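Local coordinates for copper-containing nitrite reductase (Thermus scotoductus, PDB 6HBE), which probably reduces nitrite to nitric oxide as a homotrimeric, three-domain copper enzyme, with electrons drawn from a c-type cytochrome, at residues C[24-29]-C[75-80]; C[53-58]-C[63-68]; C[110-115]-C[124-129]. All coordinates share one frame; numbering follows the deposited sequence.

Contact 1. Residues C[24-29]-C[75-80]; sequences FTLEAR and HGLSIH. With CU (copper (II) ion), chain N; CU (copper (II) ion), chain M.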
loop_
_atom_site.group_PDB
_atom_site.type_symbol
_atom_site.label_atom_id
_atom_site.label_comp_id
_atom_site.label_asym_id
_atom_site.label_seq_id
_atom_site.Cartn_x
_atom_site.Cartn_y
_atom_site.Cartn_z
ATOM N N PHE C 24 -11.524 22.639 26.557
ATOM C CA PHE C 24 -11.961 22.424 25.194
ATOM C C PHE C 24 -13.209 21.558 25.160
ATOM O O PHE C 24 -13.313 20.579 25.918
ATOM C CB PHE C 24 -10.849 21.736 24.360
ATOM C CG PHE C 24 -9.533 22.486 24.338
ATOM C CD1 PHE C 24 -9.358 23.604 23.528
ATOM C CD2 PHE C 24 -8.481 22.086 25.150
ATOM C CE1 PHE C 24 -8.147 24.284 23.499
ATOM C CE2 PHE C 24 -7.263 22.758 25.138
ATOM C CZ PHE C 24 -7.093 23.865 24.311
ATOM N N THR C 25 -14.122 21.879 24.239
ATOM C CA THR C 25 -15.352 21.127 24.057
ATOM C C THR C 25 -15.393 20.467 22.672
ATOM O O THR C 25 -15.244 21.142 21.658
ATOM C CB THR C 25 -16.602 21.993 24.277
ATOM O OG1 THR C 25 -16.544 22.573 25.591
ATOM C CG2 THR C 25 -17.868 21.124 24.192
ATOM N N LEU C 26 -15.508 19.134 22.648
ATOM C CA LEU C 26 -15.709 18.386 21.402
ATOM C C LEU C 26 -17.109 17.784 21.330
ATOM O O LEU C 26 -17.551 17.127 22.292
ATOM C CB LEU C 26 -14.645 17.275 21.270
ATOM C CG LEU C 26 -13.191 17.747 21.206
ATOM C CD1 LEU C 26 -12.226 16.580 21.259
ATOM C CD2 LEU C 26 -12.936 18.584 19.948
ATOM N N GLU C 27 -17.774 17.946 20.186
ATOM C CA GLU C 27 -19.120 17.492 19.970
ATOM C C GLU C 27 -19.214 16.474 18.820
ATOM O O GLU C 27 -19.113 16.836 17.639
ATOM C CB GLU C 27 -20.048 18.691 19.699
ATOM C CG GLU C 27 -20.053 19.709 20.843
ATOM C CD GLU C 27 -21.158 20.754 20.719
ATOM O OE1 GLU C 27 -21.535 21.095 19.578
ATOM O OE2 GLU C 27 -21.645 21.232 21.769
ATOM N N ALA C 28 -19.427 15.203 19.168
ATOM C CA ALA C 28 -19.552 14.145 18.163
ATOM C C ALA C 28 -20.876 14.229 17.411
ATOM O O ALA C 28 -21.957 14.337 18.036
ATOM C CB ALA C 28 -19.380 12.756 18.803
ATOM N N ARG C 29 -20.801 14.169 16.080
ATOM C CA ARG C 29 -21.987 14.244 15.200
ATOM C C ARG C 29 -21.831 13.553 13.849
ATOM O O ARG C 29 -20.739 13.148 13.482
ATOM C CB ARG C 29 -22.392 15.688 14.981
ATOM C CG ARG C 29 -21.248 16.626 14.721
ATOM C CD ARG C 29 -21.643 18.028 15.125
ATOM N NE ARG C 29 -22.807 18.446 14.371
ATOM C CZ ARG C 29 -23.362 19.651 14.441
ATOM N NH1 ARG C 29 -22.854 20.606 15.229
ATOM N NH2 ARG C 29 -24.431 19.896 13.687
ATOM N N HIS C 75 -20.314 7.135 20.382
ATOM C CA HIS C 75 -19.017 7.687 19.935
ATOM C C HIS C 75 -18.077 7.641 21.140
ATOM O O HIS C 75 -18.360 6.945 22.132
ATOM C CB HIS C 75 -19.186 9.128 19.383
ATOM C CG HIS C 75 -19.928 9.184 18.087
ATOM N ND1 HIS C 75 -19.380 8.735 16.906
ATOM C CD2 HIS C 75 -21.166 9.643 17.780
ATOM C CE1 HIS C 75 -20.267 8.873 15.934
ATOM N NE2 HIS C 75 -21.355 9.424 16.437
ATOM N N GLY C 76 -16.959 8.336 21.061
ATOM C CA GLY C 76 -15.997 8.358 22.146
ATOM C C GLY C 76 -14.805 9.178 21.744
ATOM O O GLY C 76 -14.878 9.911 20.762
ATOM N N LEU C 77 -13.711 9.076 22.493
ATOM C CA LEU C 77 -12.497 9.847 22.183
ATOM C C LEU C 77 -11.227 9.188 22.730
ATOM O O LEU C 77 -11.181 8.729 23.894
ATOM C CB LEU C 77 -12.610 11.269 22.767
ATOM C CG LEU C 77 -11.451 12.263 22.589
ATOM C CD1 LEU C 77 -11.386 12.703 21.128
ATOM C CD2 LEU C 77 -11.634 13.479 23.502
ATOM N N SER C 78 -10.206 9.163 21.875
ATOM C CA SER C 78 -8.823 8.947 22.272
ATOM C C SER C 78 -8.014 10.206 21.980
ATOM O O SER C 78 -8.218 10.845 20.956
ATOM C CB SER C 78 -8.207 7.750 21.501
ATOM O OG SER C 78 -6.824 7.654 21.828
ATOM N N ILE C 79 -7.087 10.549 22.870
ATOM C CA ILE C 79 -6.299 11.775 22.740
ATOM C C ILE C 79 -4.838 11.475 23.073
ATOM O O ILE C 79 -4.472 11.251 24.250
ATOM C CB ILE C 79 -6.912 12.944 23.594
ATOM C CG1 ILE C 79 -6.064 14.211 23.489
ATOM C CG2 ILE C 79 -7.150 12.541 25.047
ATOM C CD1 ILE C 79 -6.897 15.477 23.612
ATOM N N HIS C 80 -3.982 11.479 22.036
ATOM C CA HIS C 80 -2.642 10.899 22.165
ATOM C C HIS C 80 -1.703 11.723 23.052
ATOM O O HIS C 80 -0.674 11.212 23.439
ATOM C CB HIS C 80 -1.968 10.642 20.790
ATOM C CG HIS C 80 -2.637 9.611 19.922
ATOM N ND1 HIS C 80 -2.117 9.232 18.699
ATOM C CD2 HIS C 80 -3.750 8.858 20.099
ATOM C CE1 HIS C 80 -2.910 8.330 18.140
ATOM N NE2 HIS C 80 -3.909 8.074 18.979
HETATM CU CU CU N . -17.512 7.980 16.505
HETATM CU CU CU M . -5.173 6.532 18.436
HETATM O O HOH W 1 -5.600 5.714 20.152
#

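Contact 2. Residues C[53-58]-C[63-68]; sequences PMLVVE and VHITLR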
loop_
_atom_site.group_PDB
_atom_site.type_symbol
_atom_site.label_atom_id
_atom_site.label_comp_id
_atom_site.label_asym_id
_atom_site.label_seq_id
_atom_site.Cartn_x
_atom_site.Cartn_y
_atom_site.Cartn_z
ATOM N N PRO C 53 -11.788 20.511 15.364
ATOM C CA PRO C 53 -11.159 21.633 16.053
ATOM C C PRO C 53 -9.718 21.362 16.433
ATOM O O PRO C 53 -9.427 20.296 16.936
ATOM C CB PRO C 53 -12.023 21.776 17.329
ATOM C CG PRO C 53 -13.365 21.356 16.859
ATOM C CD PRO C 53 -13.057 20.139 16.023
ATOM N N MET C 54 -8.837 22.304 16.161
ATOM C CA MET C 54 -7.427 22.194 16.526
ATOM C C MET C 54 -7.229 22.764 17.908
ATOM O O MET C 54 -7.631 23.913 18.148
ATOM C CB MET C 54 -6.544 22.954 15.510
ATOM C CG MET C 54 -5.050 22.870 15.831
ATOM S SD MET C 54 -3.992 23.800 14.681
ATOM C CE MET C 54 -4.228 25.479 15.277
ATOM N N LEU C 55 -6.585 21.994 18.800
ATOM C CA LEU C 55 -6.314 22.397 20.184
ATOM C C LEU C 55 -4.846 22.671 20.365
ATOM O O LEU C 55 -4.017 21.880 19.915
ATOM C CB LEU C 55 -6.748 21.284 21.154
ATOM C CG LEU C 55 -8.016 20.503 20.802
ATOM C CD1 LEU C 55 -8.298 19.417 21.856
ATOM C CD2 LEU C 55 -9.230 21.399 20.612
ATOM N N VAL C 56 -4.494 23.802 20.987
ATOM C CA VAL C 56 -3.097 24.146 21.241
ATOM C C VAL C 56 -2.937 24.526 22.711
ATOM O O VAL C 56 -3.654 25.403 23.206
ATOM C CB VAL C 56 -2.631 25.337 20.366
ATOM C CG1 VAL C 56 -1.181 25.698 20.670
ATOM C CG2 VAL C 56 -2.809 25.015 18.889
ATOM N N VAL C 57 -1.995 23.873 23.384
ATOM C CA VAL C 57 -1.662 24.138 24.778
ATOM C C VAL C 57 -0.162 24.212 24.936
ATOM O O VAL C 57 0.591 23.970 23.974
ATOM C CB VAL C 57 -2.261 23.077 25.741
ATOM C CG1 VAL C 57 -3.759 22.905 25.485
ATOM C CG2 VAL C 57 -1.531 21.732 25.631
ATOM N N GLU C 58 0.271 24.591 26.141
ATOM C CA GLU C 58 1.685 24.621 26.508
ATOM C C GLU C 58 2.036 23.394 27.342
ATOM O O GLU C 58 1.173 22.872 28.065
ATOM C CB GLU C 58 2.026 25.900 27.312
ATOM C CG GLU C 58 1.662 27.215 26.612
ATOM C CD GLU C 58 2.484 27.526 25.353
ATOM O OE1 GLU C 58 1.895 27.879 24.299
ATOM O OE2 GLU C 58 3.727 27.444 25.394
ATOM N N VAL C 63 -5.204 20.051 31.048
ATOM C CA VAL C 63 -6.135 20.083 29.923
ATOM C C VAL C 63 -7.437 19.457 30.376
ATOM O O VAL C 63 -7.453 18.276 30.758
ATOM C CB VAL C 63 -5.570 19.297 28.713
ATOM C CG1 VAL C 63 -6.527 19.352 27.527
ATOM C CG2 VAL C 63 -4.178 19.809 28.334
ATOM N N HIS C 64 -8.530 20.221 30.314
ATOM C CA HIS C 64 -9.857 19.717 30.632
ATOM C C HIS C 64 -10.562 19.537 29.303
ATOM O O HIS C 64 -10.613 20.482 28.525
ATOM C CB HIS C 64 -10.688 20.714 31.501
ATOM C CG HIS C 64 -10.068 21.063 32.824
ATOM N ND1 HIS C 64 -10.032 20.190 33.894
ATOM C CD2 HIS C 64 -9.481 22.207 33.259
ATOM C CE1 HIS C 64 -9.426 20.767 34.918
ATOM N NE2 HIS C 64 -9.092 21.996 34.562
ATOM N N ILE C 65 -11.108 18.345 29.061
ATOM C CA ILE C 65 -11.939 18.056 27.892
ATOM C C ILE C 65 -13.398 17.840 28.314
ATOM O O ILE C 65 -13.667 17.104 29.276
ATOM C CB ILE C 65 -11.474 16.750 27.170
ATOM C CG1 ILE C 65 -10.010 16.835 26.731
ATOM C CG2 ILE C 65 -12.423 16.395 26.022
ATOM C CD1 ILE C 65 -9.712 17.911 25.703
ATOM N N THR C 66 -14.328 18.438 27.579
ATOM C CA THR C 66 -15.738 18.136 27.704
ATOM C C THR C 66 -16.133 17.500 26.399
ATOM O O THR C 66 -15.978 18.116 25.370
ATOM C CB THR C 66 -16.593 19.404 27.953
ATOM O OG1 THR C 66 -16.274 19.927 29.247
ATOM C CG2 THR C 66 -18.065 19.098 27.908
ATOM N N LEU C 67 -16.583 16.246 26.436
ATOM C CA LEU C 67 -17.028 15.559 25.244
ATOM C C LEU C 67 -18.519 15.363 25.277
ATOM O O LEU C 67 -19.030 14.748 26.225
ATOM C CB LEU C 67 -16.321 14.203 25.170
ATOM C CG LEU C 67 -16.797 13.220 24.083
ATOM C CD1 LEU C 67 -16.469 13.756 22.693
ATOM C CD2 LEU C 67 -16.139 11.859 24.305
ATOM N N ARG C 68 -19.230 15.767 24.231
ATOM C CA ARG C 68 -20.676 15.604 24.183
ATOM C C ARG C 68 -21.048 14.813 22.949
ATOM O O ARG C 68 -20.513 15.077 21.880
ATOM C CB ARG C 68 -21.421 16.956 24.111
ATOM C CG ARG C 68 -21.093 17.923 25.226
ATOM C CD ARG C 68 -21.876 19.233 25.103
ATOM N NE ARG C 68 -21.295 20.241 25.982
ATOM C CZ ARG C 68 -21.398 20.254 27.318
ATOM N NH1 ARG C 68 -22.119 19.339 27.976
ATOM N NH2 ARG C 68 -20.793 21.221 28.015
#

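Contact 3. Residues C[110-115]-C[124-129]; sequences VFMYHC and AHTMGG. With CU (copper (II) ion), chain N; CU (copper (II) ion), chain M.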
loop_
_atom_site.group_PDB
_atom_site.type_symbol
_atom_site.label_atom_id
_atom_site.label_comp_id
_atom_site.label_asym_id
_atom_site.label_seq_id
_atom_site.Cartn_x
_atom_site.Cartn_y
_atom_site.Cartn_z
ATOM N N VAL C 110 3.251 17.105 18.534
ATOM C CA VAL C 110 2.049 17.170 17.691
ATOM C C VAL C 110 1.357 15.809 17.776
ATOM O O VAL C 110 1.943 14.784 17.356
ATOM C CB VAL C 110 2.421 17.509 16.228
ATOM C CG1 VAL C 110 1.170 17.490 15.330
ATOM C CG2 VAL C 110 3.097 18.884 16.154
ATOM N N PHE C 111 0.131 15.800 18.317
ATOM C CA PHE C 111 -0.600 14.579 18.663
ATOM C C PHE C 111 -1.932 14.469 17.930
ATOM O O PHE C 111 -2.659 15.455 17.773
ATOM C CB PHE C 111 -0.833 14.505 20.167
ATOM C CG PHE C 111 0.440 14.477 20.961
ATOM C CD1 PHE C 111 1.150 13.279 21.118
ATOM C CD2 PHE C 111 0.952 15.636 21.507
ATOM C CE1 PHE C 111 2.348 13.245 21.811
ATOM C CE2 PHE C 111 2.167 15.624 22.207
ATOM C CZ PHE C 111 2.862 14.432 22.362
ATOM N N MET C 112 -2.278 13.251 17.520
ATOM C CA MET C 112 -3.618 12.958 16.979
ATOM C C MET C 112 -4.654 12.814 18.107
ATOM O O MET C 112 -4.334 12.320 19.204
ATOM C CB MET C 112 -3.582 11.643 16.177
ATOM C CG MET C 112 -4.809 11.314 15.298
ATOM S SD MET C 112 -4.446 9.840 14.296
ATOM C CE MET C 112 -6.019 9.456 13.542
ATOM N N TYR C 113 -5.904 13.190 17.818
ATOM C CA TYR C 113 -7.062 12.721 18.592
ATOM C C TYR C 113 -8.075 12.185 17.590
ATOM O O TYR C 113 -8.033 12.567 16.417
ATOM C CB TYR C 113 -7.655 13.826 19.536
ATOM C CG TYR C 113 -8.412 14.955 18.852
ATOM C CD1 TYR C 113 -9.731 14.758 18.399
ATOM C CD2 TYR C 113 -7.839 16.216 18.672
ATOM C CE1 TYR C 113 -10.437 15.772 17.790
ATOM C CE2 TYR C 113 -8.556 17.241 18.044
ATOM C CZ TYR C 113 -9.849 17.004 17.602
ATOM O OH TYR C 113 -10.603 17.956 16.947
ATOM N N HIS C 114 -8.958 11.289 18.032
ATOM C CA HIS C 114 -9.914 10.636 17.137
ATOM C C HIS C 114 -11.014 9.943 17.936
ATOM O O HIS C 114 -10.898 9.773 19.148
ATOM C CB HIS C 114 -9.195 9.599 16.202
ATOM C CG HIS C 114 -8.448 8.515 16.928
ATOM N ND1 HIS C 114 -9.056 7.349 17.345
ATOM C CD2 HIS C 114 -7.151 8.410 17.300
ATOM C CE1 HIS C 114 -8.183 6.587 17.975
ATOM N NE2 HIS C 114 -7.005 7.177 17.923
ATOM N N CYS C 115 -12.075 9.537 17.267
ATOM C CA CYS C 115 -13.172 8.874 17.948
ATOM C C CYS C 115 -12.715 7.491 18.436
ATOM O O CYS C 115 -11.933 6.823 17.753
ATOM C CB CYS C 115 -14.395 8.694 17.027
ATOM S SG CYS C 115 -15.917 8.170 17.922
ATOM N N ALA C 124 -13.436 1.858 12.532
ATOM C CA ALA C 124 -14.525 2.189 11.588
ATOM C C ALA C 124 -14.934 3.673 11.624
ATOM O O ALA C 124 -15.144 4.294 10.568
ATOM C CB ALA C 124 -15.742 1.290 11.801
ATOM N N HIS C 125 -14.995 4.264 12.807
ATOM C CA HIS C 125 -15.364 5.704 12.916
ATOM C C HIS C 125 -14.257 6.658 12.479
ATOM O O HIS C 125 -14.532 7.705 11.892
ATOM C CB HIS C 125 -15.798 6.077 14.342
ATOM C CG HIS C 125 -17.150 5.564 14.715
ATOM N ND1 HIS C 125 -18.014 6.283 15.519
ATOM C CD2 HIS C 125 -17.785 4.411 14.410
ATOM C CE1 HIS C 125 -19.119 5.575 15.710
ATOM N NE2 HIS C 125 -19.011 4.443 15.042
ATOM N N THR C 126 -13.007 6.336 12.800
ATOM C CA THR C 126 -11.883 7.222 12.446
ATOM C C THR C 126 -11.812 7.410 10.934
ATOM O O THR C 126 -11.709 8.553 10.410
ATOM C CB THR C 126 -10.571 6.715 13.046
ATOM O OG1 THR C 126 -10.641 6.790 14.481
ATOM C CG2 THR C 126 -9.376 7.547 12.553
ATOM N N MET C 127 -11.967 6.329 10.204
ATOM C CA MET C 127 -11.941 6.423 8.730
ATOM C C MET C 127 -13.096 7.202 8.105
ATOM O O MET C 127 -12.986 7.617 6.953
ATOM C CB MET C 127 -11.741 5.061 8.062
ATOM C CG MET C 127 -12.837 4.051 8.215
ATOM S SD MET C 127 -14.275 4.421 7.219
ATOM C CE MET C 127 -13.707 4.563 5.577
ATOM N N GLY C 128 -14.179 7.416 8.861
ATOM C CA GLY C 128 -15.301 8.277 8.441
ATOM C C GLY C 128 -15.161 9.777 8.673
ATOM O O GLY C 128 -16.075 10.524 8.354
ATOM N N GLY C 129 -14.030 10.239 9.233
ATOM C CA GLY C 129 -13.784 11.686 9.356
ATOM C C GLY C 129 -13.484 12.210 10.749
ATOM O O GLY C 129 -13.131 13.398 10.880
HETATM CU CU CU N . -17.512 7.980 16.505
HETATM CU CU CU M . -5.173 6.532 18.436
HETATM O O HOH W 1 -5.600 5.714 20.152
#

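Contact 1. Residues C[24-29]-C[75-80]
The imidazole ring of His75 meets the methyl of Ala28 at a slant, Ala28 CB lying 3.7 Å from His75 CB and about as far from the ring atoms CG and CD2. Two other rings flank it: Phe44 in an edge-to-face pair, and His125, whose plane is turned about 65° from it. His75 ND1 binds the copper (II) ion of the type 1 site at 2.1 Å. At the far side of the ring NE2 is hydrogen-bonded to Asp71, so the imidazole is held by a metal at one nitrogen and a carboxylate at the other. His80, at the other end of 75-80, has Ser78 OG at its edge, in the ring plane; His80 NE2 binds the second copper at 2.1 Å. Ser78 OG is hydrogen-bonded to a water O 2.8 Å away, and that water is itself a ligand of this second copper. His114 and His267 of a neighbouring subunit complete the site.

Between the two histidines, Leu77 and Leu26 cross at about a right angle. Leu77 has CG anti to the backbone N (chi1 179°), which carries its branch toward strand 21-36, and Leu26 CD1 fits against both methyls of Leu77, 3.9 Å from Leu77 CD2. Tyr113 and Phe46 also touch both leucines.

No hydrogen bond joins 24-29 to 75-80. Of the two copper ligands only His75 touches 24-29, through Ala28, and Leu77 adds the contact with Leu26. This apolar seam sets the His75 end of the chain against strand 21-36, while the orientation of the imidazole is probably fixed by the copper at ND1 and the Asp71 carboxylate at NE2.

Contact 2. Residues C[53-58]-C[63-68]
Thr66 OG1, next along the chain from the Ile65 that meets Leu55, is gripped by two groups, Glu100 OE1 and His23 NE2, on the outer side of strand 62-69. The methyl of the same threonine, CG2, lies 3.4 Å above the guanidinium plane of Arg68, offset toward its rim. His64, also on this outer side, is hydrogen-bonded at both ring nitrogens, to Ser102 and Glu21.

The inner side of the strand is wholly apolar where it meets 53-58. Val57 and Val63 point at each other, with Val57 CG1 4.2 Å from Val63 CG2. Further along, the CB of Ile65 does not face the other segment directly, but both of its torsions fold the chain round (chi1 -58°, chi2 -63°) and bring Ile65 CD1 to 4.4 Å from Leu55 CD1. The two runs travel in opposite directions after a short turn and splay apart: the CA atoms of Val57 and Val63 are 7.9 Å apart, those of Leu55 and Ile65 10.5 Å. Phe24 of strand 21-36 packs against Leu55 and Val57, and Leu77 touches Ile65, filling in round the diverging pair.

No hydrogen bond crosses, because each strand pairs elsewhere: Leu55 and Val57 bond through their backbones to strand 131-137, and Val63 to Phe103. Two successive strands thus lie in opposing sheets and face each other through valine, leucine and isoleucine, as is typical of the two-sheet sandwich interior of a cupredoxin domain.

Contact 3. Residues C[110-115]-C[124-129]
Cys115 and His125 come together tightly because one copper (II) ion binds both: Cys115 SG at 2.1 Å and His125 ND1 at 2.0 Å. Cys115 SG and His125 ND1 are 3.7 Å apart, with the sulfur placed obliquely to the imidazole. Cys115 holds SG anti to the backbone N (chi1 -168°), which extends it toward the metal. His75 and Gln130 complete this type 1 site, and His125 NE2 is hydrogen-bonded to Glu385.

Close by, Thr126 OG1 sits 3.3 Å from His114 ND1, the two side chains crossing obliquely, while the hydroxyl is hydrogen-bonded to Ile122 O one turn back in helix 120-126. His114 ND1 donates to Cys115 O at 3.0 Å, with an N-H...O angle of 155°. The acceptor is near the imidazole plane, but the donor stands about 50° out of the carbonyl plane. Together with the bond of His114 NE2 to the second copper (2.0 Å), it holds the ring's rotation.

The looser part is the meeting of Met112 and Thr126 tip to tip, Met112 CE 4.0 Å from Thr126 CG2. On this side Met112 packs on His267 and Thr126 on Phe269 of a neighbouring subunit. Replacing Thr126 by an alanine is likely to leave Ile122 O without its hydroxyl partner and open a gap beside Met112 CE and the His114 ring.

Beyond the helix, Gly129 with positive phi forms a Schellman motif. The adjacent His114 and Cys115, each on a different copper, form the His-Cys bridge typical of copper nitrite reductases, which links the type 1 and type 2 sites.

In the fold
All three contacts lie in the N-terminal cupredoxin domain. Contact 2 is nested within the chain loop closed by contact 1, and contact 3 follows both. Contacts 1 and 2 have centres about 9 Å apart and share a sheet in which strands 21-36 and 62-69 are neighbours; contacts 1 and 3, also about 9 Å apart, join where strand 78-79 pairs with strand 109-114. Contacts 2 and 3 are about 15 Å apart and touch through Pro53 O and Tyr113 OH. Contacts 1 and 2 both fill the sandwich interior, and contacts 1 and 3 together supply ligands to both coppers and border the neighbouring subunit, making the second copper site a product of trimer assembly.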